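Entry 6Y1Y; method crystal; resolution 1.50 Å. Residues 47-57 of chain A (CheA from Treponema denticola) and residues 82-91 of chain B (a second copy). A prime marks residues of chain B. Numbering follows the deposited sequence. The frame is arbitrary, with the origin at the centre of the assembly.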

# COMPACT_ATOMS: atom_id res chain seq x y z
N ILE A 47 16.40 5.70 3.55
CA ILE A 47 17.16 5.84 4.79
C ILE A 47 18.03 4.61 5.06
O ILE A 47 19.20 4.74 5.43
CB ILE A 47 16.21 6.14 5.97
CG1 ILE A 47 15.68 7.56 5.83
CG2 ILE A 47 16.91 5.95 7.31
CD1 ILE A 47 14.55 7.92 6.79
N TYR A 48 17.48 3.39 4.91
CA TYR A 48 18.30 2.22 5.21
C TYR A 48 19.42 2.08 4.20
O TYR A 48 20.53 1.65 4.55
CB TYR A 48 17.47 0.94 5.35
CG TYR A 48 17.22 0.06 4.12
CD1 TYR A 48 18.21 -0.76 3.59
CD2 TYR A 48 15.95 -0.01 3.55
CE1 TYR A 48 17.97 -1.57 2.51
CE2 TYR A 48 15.71 -0.83 2.46
CZ TYR A 48 16.73 -1.61 1.95
OH TYR A 48 16.48 -2.43 0.88
N LYS A 49 19.15 2.39 2.93
CA LYS A 49 20.20 2.27 1.93
C LYS A 49 21.32 3.27 2.20
O LYS A 49 22.51 2.94 2.06
CB LYS A 49 19.60 2.43 0.53
CG LYS A 49 18.63 1.30 0.15
CD LYS A 49 17.96 1.51 -1.21
CE LYS A 49 17.10 0.29 -1.55
NZ LYS A 49 16.41 0.41 -2.89
N ASP A 50 20.97 4.49 2.62
CA ASP A 50 21.99 5.46 2.98
C ASP A 50 22.75 5.04 4.23
O ASP A 50 23.99 5.11 4.27
CB ASP A 50 21.34 6.83 3.16
CG ASP A 50 22.35 7.90 3.47
OD1 ASP A 50 22.95 8.41 2.51
OD2 ASP A 50 22.51 8.21 4.67
N LYS A 51 22.03 4.58 5.27
CA LYS A 51 22.68 4.24 6.53
C LYS A 51 23.60 3.02 6.40
O LYS A 51 24.67 2.97 7.03
CB LYS A 51 21.64 4.02 7.63
CG LYS A 51 22.29 3.97 9.01
CD LYS A 51 21.28 4.16 10.14
CE LYS A 51 22.01 4.35 11.47
NZ LYS A 51 23.07 5.38 11.38
N THR A 52 23.19 2.03 5.60
CA THR A 52 24.05 0.85 5.40
C THR A 52 25.32 1.22 4.64
O THR A 52 26.38 0.63 4.89
CB THR A 52 23.28 -0.28 4.71
OG1 THR A 52 22.76 0.14 3.45
CG2 THR A 52 22.12 -0.78 5.58
N ARG A 53 25.23 2.14 3.67
CA ARG A 53 26.46 2.64 3.07
C ARG A 53 27.37 3.25 4.12
O ARG A 53 28.58 3.03 4.10
CB ARG A 53 26.16 3.67 1.98
CG ARG A 53 27.45 4.16 1.25
CD ARG A 53 27.22 5.46 0.50
NE ARG A 53 27.03 6.59 1.41
CZ ARG A 53 25.87 7.21 1.60
NH1 ARG A 53 24.79 6.81 0.94
NH2 ARG A 53 25.78 8.23 2.45
N ARG A 54 26.79 4.04 5.03
CA ARG A 54 27.60 4.68 6.08
C ARG A 54 28.25 3.63 6.96
O ARG A 54 29.42 3.78 7.36
CB ARG A 54 26.73 5.64 6.90
CG ARG A 54 26.31 6.87 6.13
CD ARG A 54 25.30 7.69 6.91
NE ARG A 54 24.81 8.83 6.14
CZ ARG A 54 25.34 10.04 6.22
NH1 ARG A 54 26.36 10.27 7.03
NH2 ARG A 54 24.84 11.03 5.48
N LEU A 55 27.52 2.54 7.26
CA LEU A 55 28.09 1.45 8.05
C LEU A 55 29.31 0.84 7.36
O LEU A 55 30.37 0.66 7.97
CB LEU A 55 27.02 0.38 8.28
CG LEU A 55 27.48 -0.98 8.79
CD1 LEU A 55 28.06 -0.80 10.17
CD2 LEU A 55 26.32 -1.97 8.80
N LEU A 56 29.20 0.53 6.05
CA LEU A 56 30.35 -0.05 5.36
C LEU A 56 31.52 0.92 5.30
O LEU A 56 32.67 0.51 5.46
CB LEU A 56 29.96 -0.48 3.94
CG LEU A 56 29.70 -1.97 3.79
CD1 LEU A 56 28.43 -2.35 4.54
CD2 LEU A 56 29.61 -2.27 2.30
N ASP A 57 31.24 2.21 5.10
CA ASP A 57 32.30 3.22 5.06
C ASP A 57 32.94 3.41 6.44
O ASP A 57 34.07 3.89 6.53
CB ASP A 57 31.74 4.54 4.52
CG ASP A 57 31.53 4.51 3.00
OD1 ASP A 57 32.05 3.58 2.35
OD2 ASP A 57 30.85 5.41 2.47
N GLU B 82 27.26 -9.19 1.07
CA GLU B 82 26.14 -9.13 1.99
C GLU B 82 25.41 -7.81 1.80
O GLU B 82 24.17 -7.76 1.73
CB GLU B 82 26.62 -9.25 3.44
CG GLU B 82 27.18 -10.60 3.86
CD GLU B 82 26.11 -11.61 4.25
OE1 GLU B 82 24.92 -11.25 4.23
OE2 GLU B 82 26.46 -12.76 4.57
N TYR B 83 26.18 -6.74 1.60
CA TYR B 83 25.62 -5.41 1.52
C TYR B 83 24.79 -5.26 0.25
O TYR B 83 23.67 -4.74 0.30
CB TYR B 83 26.78 -4.42 1.54
CG TYR B 83 26.53 -3.00 1.09
CD1 TYR B 83 25.79 -2.14 1.87
CD2 TYR B 83 27.13 -2.50 -0.07
CE1 TYR B 83 25.59 -0.84 1.49
CE2 TYR B 83 26.96 -1.20 -0.45
CZ TYR B 83 26.19 -0.37 0.34
OH TYR B 83 26.00 0.93 -0.05
N SER B 84 25.28 -5.75 -0.88
CA SER B 84 24.47 -5.62 -2.09
C SER B 84 23.22 -6.49 -2.02
O SER B 84 22.16 -6.09 -2.53
CB SER B 84 25.29 -5.93 -3.34
OG SER B 84 25.91 -7.19 -3.30
N SER B 85 23.29 -7.67 -1.39
CA SER B 85 22.08 -8.45 -1.22
C SER B 85 21.06 -7.70 -0.38
O SER B 85 19.86 -7.71 -0.67
CB SER B 85 22.40 -9.79 -0.56
OG SER B 85 23.01 -10.70 -1.47
N LEU B 86 21.53 -7.03 0.67
CA LEU B 86 20.65 -6.26 1.55
C LEU B 86 20.03 -5.07 0.83
O LEU B 86 18.83 -4.79 1.01
CB LEU B 86 21.46 -5.83 2.78
CG LEU B 86 20.74 -5.03 3.87
CD1 LEU B 86 19.52 -5.80 4.36
CD2 LEU B 86 21.69 -4.76 5.01
N LEU B 87 20.81 -4.36 0.01
CA LEU B 87 20.28 -3.21 -0.72
C LEU B 87 19.16 -3.61 -1.66
O LEU B 87 18.29 -2.79 -1.97
CB LEU B 87 21.38 -2.52 -1.51
CG LEU B 87 22.49 -1.83 -0.74
CD1 LEU B 87 23.47 -1.27 -1.74
CD2 LEU B 87 21.89 -0.70 0.10
N GLU B 88 19.15 -4.84 -2.16
CA GLU B 88 18.19 -5.23 -3.18
C GLU B 88 17.06 -6.07 -2.64
O GLU B 88 16.24 -6.54 -3.43
CB GLU B 88 18.91 -6.00 -4.31
CG GLU B 88 20.00 -5.18 -4.99
CD GLU B 88 20.70 -5.92 -6.13
OE1 GLU B 88 20.81 -7.17 -6.07
OE2 GLU B 88 21.15 -5.25 -7.08
N VAL B 89 16.94 -6.21 -1.32
CA VAL B 89 16.04 -7.24 -0.79
C VAL B 89 14.57 -6.95 -1.10
O VAL B 89 13.78 -7.90 -1.28
CB VAL B 89 16.30 -7.46 0.72
CG1 VAL B 89 15.89 -6.27 1.52
CG2 VAL B 89 15.60 -8.72 1.22
N PHE B 90 14.16 -5.69 -1.20
CA PHE B 90 12.77 -5.40 -1.55
C PHE B 90 12.57 -5.23 -3.05
O PHE B 90 11.42 -5.00 -3.47
CB PHE B 90 12.27 -4.14 -0.82
CG PHE B 90 12.15 -4.32 0.67
CD1 PHE B 90 11.00 -4.86 1.22
CD2 PHE B 90 13.20 -3.96 1.50
CE1 PHE B 90 10.88 -5.05 2.59
CE2 PHE B 90 13.09 -4.13 2.89
CZ PHE B 90 11.94 -4.68 3.42
N GLY B 91 13.63 -5.33 -3.85
CA GLY B 91 13.46 -5.23 -5.29
C GLY B 91 12.80 -3.91 -5.66
O GLY B 91 13.17 -2.84 -5.16
O HOH W 1 15.69 -2.35 -3.86
O HOH W 2 23.65 2.27 -0.25
O HOH W 3 18.85 -0.97 -4.49

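Residues 47-57 of chain A form part of a longer helix. It packs against helix residues 82-87 of chain B and the residues that follow. The helices run nearly antiparallel, at 172°, and their axes approach to 10.7 Å. Together the two stretches bury 476 Å². Lys49 lies opposite Leu87′, and Thr52 opposite Tyr83′.

Apolar packing and ring contacts make up much of the interface. Tyr83′ has the largest covered area. Its CA-to-CB bond points toward chain A, and chi1 is t. Leu56 covers one face of its ring: CD2 lies 3.7 Å from the ring centroid, 25° off the normal, a CH-pi contact. Thr52 OG1 sits at the ring edge, 3.6 Å from Tyr83′ CE1. The backbone-proximal part of Arg53 also packs here, with CB 3.4 Å from Tyr83′ OH.

Leu87′ starts sideways, but its end comes nearer to chain A. Its CD2 lies 3.8 Å from Lys49 CG and 3.6 Å from Thr52 OG1. The lysine thus offers its aliphatic chain to a leucine while its amine reaches water. Leu86′ also bends inward, and its CD2 meets Thr52 CG2 at 4.0 Å. Threonine suits this buried position because it is compact and carries both a methyl and a hydroxyl. Thr52 OG1 has two backbone acceptors within reach in its own helix, Tyr48 O at 2.9 Å and Lys49 O at 3.1 Å.

One direct hydrogen bond links the stretches. Tyr48 OH donates to Leu86′ O at 3.3 Å, and the bond is weak. The CA-to-CB bond of the buried Tyr48 points toward chain B, and its ring carries OH to the backbone carbonyl of Leu86′. Phe90′ adds apolar cover, with CD2 4.1 Å from Tyr48 CE2. Tyr48 OH lies at the edge of the Phe90′ ring.

Water completes the polar contacts. Lys49 has an extended side chain, all t after chi1. Its NZ donates to water 1 at 3.0 Å and to water 3 at 3.2 Å. Each water donates to Leu87′ O at 3.2 Å, and water 1 also donates to Gly91′ O at 2.9 Å. Water 2 donates to Lys49 O at 2.7 Å and hydrogen-bonds to Tyr83′ OH, also at 2.7 Å.

The charged pairs lie within chain A. The CA-to-CB bond of Asp50 points away from chain B, and the residue forms salt bridges through OD1 to Arg53 NH2 and through OD2 to Arg54 NE, both at 2.8 Å. The end of Arg53 leads away from the interface, where it meets Asp50.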